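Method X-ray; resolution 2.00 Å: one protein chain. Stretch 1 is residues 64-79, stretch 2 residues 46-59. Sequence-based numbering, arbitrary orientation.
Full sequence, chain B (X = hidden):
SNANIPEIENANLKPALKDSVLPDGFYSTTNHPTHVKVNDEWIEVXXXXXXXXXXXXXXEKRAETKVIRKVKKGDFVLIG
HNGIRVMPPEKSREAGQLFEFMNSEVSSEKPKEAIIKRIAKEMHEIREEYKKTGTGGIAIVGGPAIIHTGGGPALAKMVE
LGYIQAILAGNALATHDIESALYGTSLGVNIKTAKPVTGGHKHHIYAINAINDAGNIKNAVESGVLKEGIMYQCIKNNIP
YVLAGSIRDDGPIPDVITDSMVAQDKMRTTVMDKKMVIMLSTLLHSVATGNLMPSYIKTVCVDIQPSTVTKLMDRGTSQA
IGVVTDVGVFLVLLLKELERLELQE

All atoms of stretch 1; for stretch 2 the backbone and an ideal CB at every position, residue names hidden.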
# COMPACT_ATOMS: atom_id res chain seq x y z
N GLU B 64 -11.03 39.32 -0.03
CA GLU B 64 -10.69 38.15 -0.82
C GLU B 64 -9.56 37.34 -0.16
O GLU B 64 -8.80 37.85 0.68
CB GLU B 64 -10.36 38.54 -2.27
CG GLU B 64 -9.05 39.24 -2.44
CD GLU B 64 -8.76 39.48 -3.90
OE1 GLU B 64 -8.38 38.53 -4.63
OE2 GLU B 64 -8.95 40.63 -4.33
N THR B 65 -9.50 36.07 -0.53
CA THR B 65 -8.50 35.14 -0.03
C THR B 65 -7.34 35.20 -1.02
O THR B 65 -7.49 34.79 -2.19
CB THR B 65 -9.05 33.67 -0.00
OG1 THR B 65 -10.27 33.61 0.74
CG2 THR B 65 -8.03 32.70 0.65
N LYS B 66 -6.19 35.71 -0.54
CA LYS B 66 -4.99 35.85 -1.35
C LYS B 66 -3.88 34.95 -0.82
O LYS B 66 -3.64 34.87 0.38
CB LYS B 66 -4.43 37.29 -1.28
CG LYS B 66 -5.20 38.36 -2.05
CD LYS B 66 -4.23 39.53 -2.26
CE LYS B 66 -4.84 40.72 -3.00
NZ LYS B 66 -3.76 41.79 -3.18
N VAL B 67 -3.18 34.30 -1.74
CA VAL B 67 -1.98 33.57 -1.36
C VAL B 67 -0.93 34.61 -0.99
O VAL B 67 -0.96 35.72 -1.52
CB VAL B 67 -1.49 32.62 -2.47
CG1 VAL B 67 -2.56 31.54 -2.72
CG2 VAL B 67 -1.24 33.37 -3.78
N ILE B 68 -0.02 34.22 -0.10
CA ILE B 68 0.98 35.11 0.44
C ILE B 68 1.83 35.78 -0.66
O ILE B 68 2.14 36.95 -0.54
CB ILE B 68 1.83 34.43 1.56
CG1 ILE B 68 2.79 35.43 2.20
CG2 ILE B 68 2.62 33.22 0.98
CD1 ILE B 68 3.58 34.89 3.42
N ARG B 69 2.16 35.08 -1.73
CA ARG B 69 2.96 35.70 -2.77
C ARG B 69 2.22 36.76 -3.60
O ARG B 69 2.85 37.49 -4.37
CB ARG B 69 3.60 34.65 -3.67
CG ARG B 69 2.71 34.17 -4.75
CD ARG B 69 3.38 33.12 -5.62
NE ARG B 69 2.40 32.07 -5.73
CZ ARG B 69 1.47 32.03 -6.67
NH1 ARG B 69 1.47 32.93 -7.66
NH2 ARG B 69 0.58 31.05 -6.65
N LYS B 70 0.90 36.83 -3.48
CA LYS B 70 0.16 37.90 -4.15
C LYS B 70 -0.20 39.08 -3.22
O LYS B 70 -0.76 40.06 -3.69
CB LYS B 70 -1.09 37.37 -4.84
CG LYS B 70 -0.77 36.57 -6.12
CD LYS B 70 -2.05 36.13 -6.78
CE LYS B 70 -1.82 35.08 -7.85
NZ LYS B 70 -1.03 35.61 -8.98
N VAL B 71 0.14 38.97 -1.94
CA VAL B 71 -0.10 40.09 -1.00
C VAL B 71 0.86 41.26 -1.30
O VAL B 71 2.07 41.06 -1.42
CB VAL B 71 -0.03 39.64 0.47
CG1 VAL B 71 -0.19 40.86 1.45
CG2 VAL B 71 -1.11 38.61 0.75
N LYS B 72 0.30 42.47 -1.45
CA LYS B 72 1.08 43.68 -1.79
C LYS B 72 1.27 44.60 -0.59
O LYS B 72 0.43 44.64 0.30
CB LYS B 72 0.40 44.46 -2.92
CG LYS B 72 0.24 43.69 -4.22
CD LYS B 72 1.59 43.17 -4.74
CE LYS B 72 1.42 42.23 -5.94
NZ LYS B 72 2.65 41.40 -6.15
N LYS B 73 2.40 45.32 -0.55
CA LYS B 73 2.64 46.31 0.49
C LYS B 73 1.38 47.16 0.63
O LYS B 73 0.82 47.59 -0.38
CB LYS B 73 3.85 47.19 0.12
CG LYS B 73 4.07 48.32 1.12
CD LYS B 73 5.37 49.06 0.95
CE LYS B 73 5.54 49.93 2.20
NZ LYS B 73 6.58 50.98 2.09
N GLY B 74 0.91 47.35 1.86
CA GLY B 74 -0.27 48.19 2.12
C GLY B 74 -1.62 47.48 2.15
O GLY B 74 -2.62 48.06 2.61
N ASP B 75 -1.68 46.23 1.66
CA ASP B 75 -2.94 45.44 1.70
C ASP B 75 -3.31 45.28 3.16
O ASP B 75 -2.46 44.95 3.95
CB ASP B 75 -2.74 44.02 1.12
CG ASP B 75 -2.75 43.97 -0.40
OD1 ASP B 75 -3.09 44.98 -1.05
OD2 ASP B 75 -2.43 42.88 -0.95
N PHE B 76 -4.58 45.49 3.51
CA PHE B 76 -5.06 45.23 4.88
C PHE B 76 -5.30 43.74 5.08
O PHE B 76 -6.21 43.19 4.48
CB PHE B 76 -6.37 45.97 5.18
CG PHE B 76 -6.23 47.46 5.18
CD1 PHE B 76 -5.31 48.08 6.02
CD2 PHE B 76 -7.00 48.24 4.32
CE1 PHE B 76 -5.15 49.47 6.03
CE2 PHE B 76 -6.85 49.65 4.32
CZ PHE B 76 -5.92 50.25 5.17
N VAL B 77 -4.54 43.17 5.99
CA VAL B 77 -4.55 41.72 6.26
C VAL B 77 -5.28 41.50 7.58
O VAL B 77 -5.06 42.22 8.58
CB VAL B 77 -3.09 41.17 6.33
CG1 VAL B 77 -3.08 39.68 6.77
CG2 VAL B 77 -2.39 41.35 4.98
N LEU B 78 -6.19 40.54 7.56
CA LEU B 78 -6.90 40.10 8.74
C LEU B 78 -5.90 39.52 9.74
O LEU B 78 -5.12 38.61 9.39
CB LEU B 78 -7.95 39.05 8.34
CG LEU B 78 -8.66 38.31 9.49
CD1 LEU B 78 -9.67 39.22 10.15
CD2 LEU B 78 -9.38 37.08 8.96
N ILE B 79 -5.95 40.04 10.97
CA ILE B 79 -5.11 39.63 12.07
C ILE B 79 -5.95 38.99 13.16
O ILE B 79 -7.05 39.48 13.47
CB ILE B 79 -4.34 40.83 12.71
CG1 ILE B 79 -3.49 41.56 11.68
CG2 ILE B 79 -3.48 40.37 13.88
CD1 ILE B 79 -2.55 40.72 10.85
N UNK B 46 -14.20 36.43 -0.65
CA UNK B 46 -14.20 35.79 -1.94
C UNK B 46 -13.17 34.65 -2.00
O UNK B 46 -12.05 34.76 -1.48
CB UNK B 46 -13.92 36.82 -3.03
N UNK B 47 -13.56 33.56 -2.66
CA UNK B 47 -12.64 32.50 -3.14
C UNK B 47 -11.99 31.70 -2.00
O UNK B 47 -10.76 31.63 -1.93
CB UNK B 47 -11.54 33.12 -4.00
N UNK B 48 -12.80 31.07 -1.14
CA UNK B 48 -12.25 30.36 0.01
C UNK B 48 -11.19 29.32 -0.46
O UNK B 48 -11.40 28.69 -1.48
CB UNK B 48 -13.37 29.68 0.79
N UNK B 49 -10.08 29.22 0.28
CA UNK B 49 -8.91 28.40 -0.10
C UNK B 49 -8.01 28.41 1.12
O UNK B 49 -7.85 29.46 1.74
CB UNK B 49 -8.19 28.93 -1.34
N UNK B 50 -7.43 27.26 1.48
CA UNK B 50 -6.68 27.10 2.73
C UNK B 50 -5.29 27.72 2.66
O UNK B 50 -4.75 27.94 1.56
CB UNK B 50 -6.56 25.62 3.08
N UNK B 51 -4.66 27.92 3.82
CA UNK B 51 -3.24 28.27 3.87
C UNK B 51 -2.95 29.57 3.10
O UNK B 51 -1.90 29.73 2.45
CB UNK B 51 -2.40 27.13 3.30
N UNK B 52 -3.92 30.48 3.15
CA UNK B 52 -3.79 31.78 2.51
C UNK B 52 -4.23 32.88 3.51
O UNK B 52 -4.47 32.62 4.69
CB UNK B 52 -4.62 31.83 1.23
N UNK B 53 -4.28 34.12 3.04
CA UNK B 53 -4.65 35.19 3.97
C UNK B 53 -5.90 35.92 3.50
O UNK B 53 -6.31 35.83 2.33
CB UNK B 53 -3.50 36.18 4.13
N UNK B 54 -6.50 36.67 4.41
CA UNK B 54 -7.66 37.42 4.02
C UNK B 54 -7.30 38.90 3.88
O UNK B 54 -6.82 39.53 4.85
CB UNK B 54 -8.79 37.22 5.03
N UNK B 55 -7.50 39.43 2.68
CA UNK B 55 -7.19 40.83 2.41
C UNK B 55 -8.55 41.54 2.33
O UNK B 55 -9.46 41.09 1.63
CB UNK B 55 -6.37 41.00 1.13
N UNK B 56 -8.68 42.62 3.10
CA UNK B 56 -9.92 43.40 3.18
C UNK B 56 -9.75 44.76 2.48
O UNK B 56 -8.68 45.41 2.57
CB UNK B 56 -10.33 43.60 4.64
N UNK B 57 -10.79 45.15 1.74
CA UNK B 57 -10.89 46.44 1.07
C UNK B 57 -12.09 47.15 1.71
O UNK B 57 -13.19 47.07 1.19
CB UNK B 57 -11.05 46.29 -0.44
N UNK B 58 -11.89 47.76 2.88
CA UNK B 58 -13.07 48.23 3.61
C UNK B 58 -13.96 49.20 2.81
O UNK B 58 -15.19 49.08 2.87
CB UNK B 58 -12.62 48.91 4.90
N UNK B 59 -13.33 50.09 2.02
CA UNK B 59 -14.04 51.10 1.21
C UNK B 59 -14.86 50.50 0.08
O UNK B 59 -15.82 51.11 -0.40
CB UNK B 59 -13.04 52.09 0.62

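Position 46 pairs in parallel with E64, and its O accepts from T65 N at 3.0 Å. That bond depends on no side chain, so many residues would serve; a small one sits easily beside E64 CB, 4.0 Å from the ideal CB. The residue is A46.

At position 47 phi and psi are both positive (68/58), a left-handed conformation that glycine, asparagine and aspartate tolerate best. CB points sideways, the ideal CB 4.7 Å from T65 O; the E64 carboxylate is farther off, within reach of a polar chain through a water. N47 does this: N47 ND2 donates to water 1 O at 2.9 Å, which donates to E64 OE1 and T65 O.

Position 48 points away, and its phi of -55° fits proline among many others; it is P48.

Position 49 is extended and directs CB toward T65 CG2, 4.3 Å from the ideal CB. An aliphatic residue or a long chain with an aliphatic stem would suit. K49 runs its stem past V67, with K49 CE 3.7 Å from V67 CG1, and K49 NZ donates to the O of position 50 at 2.8 Å.

Positions 50 and 51 meet no side chain of stretch 1. The first points away, so almost any residue would suit; it is M50, present as selenomethionine. The second has left-handed angles (58/35), again favouring glycine, asparagine or aspartate, and is D51.

At position 52 the ideal CB is already 3.3 Å from K66 O and 3.6 Å from T65 CG2. Space is short, so alanine, glycine or perhaps serine is expected. A52 fills it with a single methyl.

Position 53 pairs with K66 through two backbone bonds: position 53 N to K66 O, 2.8 Å, and K66 N to position 53 O, 2.9 Å. Its CB faces V77 CG1 and V71 CG2, an apolar pocket suited to valine or isoleucine. V53 packs its CG2 3.5 Å from V71 CG2.

Position 54 has T65 as its non-hydrogen-bonded partner, and its O accepts from L78 N at 3.0 Å. The ideal CB is 3.9 Å from L78 CB, so a branched or longer aliphatic chain fits. I54 extends CD1 to 3.8 Å from L78 CD2.

Position 55 lies between two strands, its N donating to E64 O at 2.9 Å, and its CB sees the K66 stem. Beta-branched aliphatics suit. In V55, CG2 is 3.8 Å from K66 CD and CG1 3.9 Å from D75 CB.

At position 56, N donates to F76 O (2.9 Å), the atom of stretch 1 nearest the ideal CB, 4.1 Å off. Many strand residues would serve; V56 is one.

Position 57 points away, so only a long side chain could return to the E64 carboxylate and K66 stem. Y57 does: Y57 OH donates to E64 OE2 at 3.2 Å, while K66 CE lies at its ring edge.

Position 58 points toward stretch 1, and its phi of -57° permits proline; P58 sets CD 3.7 Å from F76 CD2. At position 59 nothing of stretch 1 lies near the ideal CB, so polar residues are as welcome as any; E59 makes no contact with stretch 1.

Stretch 2, residues 46-59: ANPKMDAVIVVYPE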
# COMPACT_ATOMS: atom_id res chain seq x y z
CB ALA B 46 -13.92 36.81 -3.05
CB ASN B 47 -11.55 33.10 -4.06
CG ASN B 47 -12.12 33.91 -5.22
OD1 ASN B 47 -13.09 33.52 -5.87
ND2 ASN B 47 -11.48 35.04 -5.51
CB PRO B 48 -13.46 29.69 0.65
CG PRO B 48 -14.60 29.86 -0.27
CD PRO B 48 -14.27 31.00 -1.18
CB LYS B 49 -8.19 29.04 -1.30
CG LYS B 49 -6.91 28.31 -1.82
CD LYS B 49 -5.63 29.12 -1.56
CE LYS B 49 -4.35 28.39 -1.97
NZ LYS B 49 -4.02 27.25 -1.05
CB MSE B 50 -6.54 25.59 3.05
CG MSE B 50 -5.56 24.89 2.12
SE MSE B 50 -5.34 22.99 2.70
CE MSE B 50 -7.09 22.32 2.13
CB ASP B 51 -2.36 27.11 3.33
CG ASP B 51 -2.45 25.86 4.19
OD1 ASP B 51 -2.88 25.93 5.37
OD2 ASP B 51 -2.04 24.78 3.68
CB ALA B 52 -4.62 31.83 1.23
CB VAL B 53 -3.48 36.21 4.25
CG1 VAL B 53 -2.27 35.51 4.81
CG2 VAL B 53 -3.13 36.95 3.01
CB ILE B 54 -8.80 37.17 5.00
CG1 ILE B 54 -9.23 35.68 4.88
CG2 ILE B 54 -9.99 38.15 4.74
CD1 ILE B 54 -10.41 35.28 5.77
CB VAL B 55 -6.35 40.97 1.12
CG1 VAL B 55 -6.23 42.43 0.63
CG2 VAL B 55 -4.95 40.36 1.36
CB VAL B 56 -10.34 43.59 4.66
CG1 VAL B 56 -11.66 44.33 4.78
CG2 VAL B 56 -10.42 42.23 5.36
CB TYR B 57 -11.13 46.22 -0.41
CG TYR B 57 -10.10 45.29 -1.04
CD1 TYR B 57 -8.82 45.75 -1.35
CD2 TYR B 57 -10.41 43.95 -1.29
CE1 TYR B 57 -7.87 44.90 -1.91
CE2 TYR B 57 -9.46 43.09 -1.86
CZ TYR B 57 -8.19 43.57 -2.16
OH TYR B 57 -7.25 42.74 -2.72
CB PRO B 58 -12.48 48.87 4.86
CG PRO B 58 -11.12 48.22 5.01
CD PRO B 58 -10.65 48.05 3.61
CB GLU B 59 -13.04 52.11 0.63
CG GLU B 59 -12.92 53.42 1.41
CD GLU B 59 -11.81 53.45 2.48
OE1 GLU B 59 -11.75 52.49 3.29
OE2 GLU B 59 -11.02 54.45 2.53
O HOH W 1 -8.87 35.72 -4.36
O HOH W 2 -0.42 31.60 1.04
O HOH W 3 -5.35 36.97 7.05
O HOH W 4 -6.56 46.45 1.42
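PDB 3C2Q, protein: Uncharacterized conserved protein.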